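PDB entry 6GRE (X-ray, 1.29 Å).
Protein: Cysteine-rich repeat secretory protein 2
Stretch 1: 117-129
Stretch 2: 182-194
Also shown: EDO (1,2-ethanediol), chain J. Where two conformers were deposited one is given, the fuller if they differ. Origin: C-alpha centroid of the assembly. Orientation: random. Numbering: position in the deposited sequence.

Stretch 1, residues 117-129: DKTLILNKCGQPM
Stretch 2 182-194: SDAIGRLKSDCGM

Strand 120-125 runs alongside helix 182-192, which begins earlier in the chain. Their N-to-C directions differ by 33°, and the axes approach to 9.0 Å. CA atoms pair as Lys118 with Asp183 (7.4 Å), Asn123 with Leu188 (8.0 Å), Cys125 with Cys192 (5.1 Å) and Pro128 with Met194 (5.8 Å). The strand is extended, except that Ile121 has phi/psi -101/-59. In the helix, backbone N donates to the O four residues earlier, from Gly186 N to Ser182 O (2.9 Å) through Cys192 N to Leu188 O (2.8 Å); Gly193 N to Lys189 O (3.0 Å) is weak.

A disulfide fastens the two segments: Cys125 SG to Cys192 SG is 2.1 Å, with chi3 -75° and both chi1 angles m. Cys125 SG also lies 3.4 Å from Asp191 O.

At the N-terminal end, Lys118 (m, t, m, t) reaches Asp183 (chi1 m). Lys118 NZ and Asp183 OD2 form a long salt bridge, 3.5 Å. Water 1 donates to Lys118 O (2.6 Å) and weakly to Asp183 OD2 (3.5 Å). Asp117 OD1 stays within its own stretch, accepting from Thr119 N (3.1 Å) and Thr119 OG1 (2.8 Å).

In the middle, water 2 joins three side chains. It donates to Asn123 OD1 (2.6 Å), accepts from Arg187 NH1 (2.8 Å) and donates weakly to Asp191 OD2 (3.4 Å). Asn123 (chi1 t) has its ND2 satisfied elsewhere in the structure. Arg187 extends t, t, then m; Leu120 (t, p) covers one face of its guanidinium, with Leu120 CD2 3.9 Å from Arg187 NH1.

Beyond the disulfide, Met129 N donates to Met194 O at 2.9 Å and 174°, nearly straight. Met194 O also accepts from water 3 (2.9 Å), which donates to Met129 O (3.1 Å). Met129 (m, t, m) brings CE to 3.5 Å from Gly193 O. Cys125 O accepts from EDO O1 (2.8 Å), probably a crystallisation additive.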

# COMPACT_ATOMS: atom_id res chain seq x y z
N ASP A 117 -9.63 -7.10 -2.42
CA ASP A 117 -10.40 -6.11 -1.69
C ASP A 117 -10.19 -4.77 -2.38
O ASP A 117 -9.10 -4.20 -2.31
CB ASP A 117 -9.97 -6.05 -0.23
CG ASP A 117 -10.87 -5.19 0.63
OD1 ASP A 117 -11.68 -4.44 0.07
OD2 ASP A 117 -10.70 -5.30 1.86
N LYS A 118 -11.23 -4.37 -3.10
CA LYS A 118 -11.23 -3.17 -3.92
C LYS A 118 -11.90 -2.01 -3.19
O LYS A 118 -12.19 -0.99 -3.82
CB LYS A 118 -11.91 -3.48 -5.26
CG LYS A 118 -11.17 -4.52 -6.08
CD LYS A 118 -11.70 -4.70 -7.46
CE LYS A 118 -13.10 -5.26 -7.47
NZ LYS A 118 -13.64 -5.29 -8.85
N THR A 119 -12.22 -2.18 -1.91
CA THR A 119 -12.94 -1.12 -1.18
C THR A 119 -12.07 0.13 -1.09
O THR A 119 -10.85 0.07 -0.89
CB THR A 119 -13.41 -1.55 0.21
OG1 THR A 119 -12.32 -1.90 1.04
CG2 THR A 119 -14.35 -2.73 0.17
N LEU A 120 -12.74 1.29 -1.19
CA LEU A 120 -12.06 2.55 -1.07
C LEU A 120 -11.61 2.83 0.36
O LEU A 120 -12.39 2.63 1.32
CB LEU A 120 -13.00 3.66 -1.52
CG LEU A 120 -12.38 5.05 -1.38
CD1 LEU A 120 -11.32 5.26 -2.46
CD2 LEU A 120 -13.45 6.12 -1.47
N ILE A 121 -10.35 3.25 0.51
CA ILE A 121 -9.88 3.83 1.73
C ILE A 121 -9.84 5.35 1.59
O ILE A 121 -10.50 6.05 2.36
CB ILE A 121 -8.53 3.25 2.16
CG1 ILE A 121 -8.66 1.74 2.37
CG2 ILE A 121 -8.00 3.98 3.38
CD1 ILE A 121 -7.38 1.04 2.68
N LEU A 122 -9.09 5.89 0.63
CA LEU A 122 -8.83 7.32 0.59
C LEU A 122 -8.64 7.76 -0.85
O LEU A 122 -7.86 7.18 -1.59
CB LEU A 122 -7.56 7.62 1.38
CG LEU A 122 -6.99 9.03 1.24
CD1 LEU A 122 -7.93 10.06 1.84
CD2 LEU A 122 -5.65 9.15 1.93
N ASN A 123 -9.34 8.80 -1.26
CA ASN A 123 -9.19 9.43 -2.56
C ASN A 123 -9.14 10.94 -2.35
O ASN A 123 -10.08 11.52 -1.80
CB ASN A 123 -10.33 9.01 -3.48
CG ASN A 123 -10.45 9.70 -4.82
OD1 ASN A 123 -11.54 9.69 -5.38
ND2 ASN A 123 -9.39 10.28 -5.33
N LYS A 124 -8.05 11.57 -2.76
CA LYS A 124 -7.97 13.03 -2.72
C LYS A 124 -7.52 13.51 -4.09
O LYS A 124 -6.66 12.89 -4.73
CB LYS A 124 -6.99 13.54 -1.66
CG LYS A 124 -6.95 15.05 -1.52
CD LYS A 124 -6.38 15.56 -0.25
CE LYS A 124 -6.64 17.05 -0.14
NZ LYS A 124 -5.81 17.65 0.95
N CYS A 125 -8.14 14.57 -4.59
CA CYS A 125 -7.78 15.22 -5.84
C CYS A 125 -7.14 16.58 -5.58
O CYS A 125 -7.52 17.29 -4.63
CB CYS A 125 -8.97 15.47 -6.74
SG CYS A 125 -9.88 13.98 -7.22
N GLY A 126 -6.23 16.98 -6.46
CA GLY A 126 -5.68 18.35 -6.43
C GLY A 126 -6.67 19.34 -6.99
O GLY A 126 -7.80 19.00 -7.37
N GLN A 127 -6.23 20.61 -7.10
CA GLN A 127 -7.09 21.67 -7.67
C GLN A 127 -7.09 21.55 -9.19
O GLN A 127 -6.19 20.94 -9.78
CB GLN A 127 -6.68 23.04 -7.14
CG GLN A 127 -5.21 23.40 -7.29
CD GLN A 127 -4.88 24.63 -6.47
OE1 GLN A 127 -5.29 25.74 -6.79
NE2 GLN A 127 -4.17 24.43 -5.38
N PRO A 128 -8.11 22.09 -9.91
CA PRO A 128 -8.22 21.90 -11.36
C PRO A 128 -7.02 22.47 -12.13
O PRO A 128 -6.48 23.48 -11.72
CB PRO A 128 -9.46 22.70 -11.81
CG PRO A 128 -10.25 22.90 -10.55
CD PRO A 128 -9.28 22.82 -9.38
N MET A 129 -6.67 21.81 -13.25
CA MET A 129 -5.69 22.35 -14.21
C MET A 129 -6.30 23.59 -14.89
O MET A 129 -7.53 23.72 -14.92
CB MET A 129 -5.29 21.31 -15.27
CG MET A 129 -4.20 20.35 -14.76
SD MET A 129 -3.74 19.01 -15.91
CE MET A 129 -5.05 17.82 -15.61
N SER A 182 -7.72 -1.52 -12.29
CA SER A 182 -8.73 -1.02 -13.21
C SER A 182 -9.70 -0.10 -12.45
O SER A 182 -10.01 1.01 -12.89
CB SER A 182 -9.46 -2.14 -13.94
OG SER A 182 -10.41 -1.61 -14.85
N ASP A 183 -10.16 -0.56 -11.28
CA ASP A 183 -11.04 0.25 -10.46
C ASP A 183 -10.32 1.54 -10.03
O ASP A 183 -10.83 2.66 -10.29
CB ASP A 183 -11.51 -0.48 -9.20
CG ASP A 183 -12.67 -1.44 -9.38
OD1 ASP A 183 -13.02 -1.76 -10.53
OD2 ASP A 183 -13.22 -1.86 -8.34
N ALA A 184 -9.13 1.40 -9.44
CA ALA A 184 -8.44 2.56 -8.86
C ALA A 184 -8.17 3.62 -9.93
O ALA A 184 -8.37 4.80 -9.71
CB ALA A 184 -7.17 2.16 -8.19
N ILE A 185 -7.64 3.16 -11.07
CA ILE A 185 -7.32 4.07 -12.16
C ILE A 185 -8.59 4.71 -12.74
O ILE A 185 -8.58 5.89 -13.07
CB ILE A 185 -6.49 3.32 -13.22
CG1 ILE A 185 -5.15 2.85 -12.65
CG2 ILE A 185 -6.33 4.20 -14.43
CD1 ILE A 185 -4.47 1.75 -13.44
N GLY A 186 -9.68 3.93 -12.87
CA GLY A 186 -10.93 4.46 -13.32
C GLY A 186 -11.42 5.61 -12.46
O GLY A 186 -11.83 6.65 -12.97
N ARG A 187 -11.36 5.41 -11.13
CA ARG A 187 -11.74 6.44 -10.17
C ARG A 187 -10.80 7.65 -10.29
O ARG A 187 -11.22 8.81 -10.27
CB ARG A 187 -11.71 5.87 -8.75
CG ARG A 187 -12.24 6.83 -7.69
CD ARG A 187 -12.14 6.26 -6.29
NE ARG A 187 -12.97 5.08 -6.11
CZ ARG A 187 -14.18 5.08 -5.55
NH1 ARG A 187 -14.71 6.22 -5.17
NH2 ARG A 187 -14.84 3.95 -5.38
N LEU A 188 -9.49 7.38 -10.41
CA LEU A 188 -8.49 8.46 -10.48
C LEU A 188 -8.76 9.34 -11.70
O LEU A 188 -8.75 10.55 -11.61
CB LEU A 188 -7.09 7.85 -10.52
CG LEU A 188 -5.93 8.83 -10.49
CD1 LEU A 188 -5.87 9.59 -9.18
CD2 LEU A 188 -4.61 8.12 -10.70
N LYS A 189 -9.01 8.70 -12.83
CA LYS A 189 -9.29 9.45 -14.04
C LYS A 189 -10.63 10.20 -13.93
O LYS A 189 -10.73 11.37 -14.27
CB LYS A 189 -9.31 8.51 -15.25
CG LYS A 189 -9.53 9.20 -16.58
CD LYS A 189 -9.47 8.23 -17.73
CE LYS A 189 -10.03 8.81 -19.01
NZ LYS A 189 -9.25 9.98 -19.46
N SER A 190 -11.67 9.49 -13.47
CA SER A 190 -13.00 10.07 -13.49
C SER A 190 -13.07 11.26 -12.53
O SER A 190 -13.63 12.31 -12.85
CB SER A 190 -14.05 9.06 -13.13
OG SER A 190 -14.18 8.08 -14.15
N ASP A 191 -12.47 11.10 -11.36
CA ASP A 191 -12.61 12.12 -10.34
C ASP A 191 -11.49 13.15 -10.33
O ASP A 191 -11.80 14.32 -10.02
CB ASP A 191 -12.80 11.49 -8.97
CG ASP A 191 -14.21 10.93 -8.83
OD1 ASP A 191 -15.09 11.40 -9.55
OD2 ASP A 191 -14.37 10.03 -8.07
N CYS A 192 -10.25 12.76 -10.63
CA CYS A 192 -9.09 13.66 -10.51
C CYS A 192 -8.43 13.95 -11.88
O CYS A 192 -7.43 14.62 -11.90
CB CYS A 192 -7.98 13.11 -9.62
SG CYS A 192 -8.50 12.61 -7.96
N GLY A 193 -9.00 13.47 -12.98
CA GLY A 193 -8.28 13.47 -14.28
C GLY A 193 -8.03 14.86 -14.82
O GLY A 193 -7.15 15.04 -15.64
N MET A 194 -8.82 15.84 -14.37
CA MET A 194 -8.68 17.23 -14.80
C MET A 194 -7.94 18.07 -13.75
O MET A 194 -7.79 19.28 -13.96
CB MET A 194 -10.07 17.83 -15.06
CG MET A 194 -10.85 17.07 -16.11
SD MET A 194 -12.27 17.98 -16.77
CE MET A 194 -11.44 19.22 -17.76
C1 EDO J . -7.48 20.61 -4.14
O1 EDO J . -7.14 19.65 -3.15
C2 EDO J . -8.94 20.58 -4.53
O2 EDO J . -9.36 21.74 -5.26
O HOH W 1 -13.94 -0.01 -5.47
O HOH W 2 -13.95 8.91 -4.86
O HOH W 3 -9.46 21.26 -15.20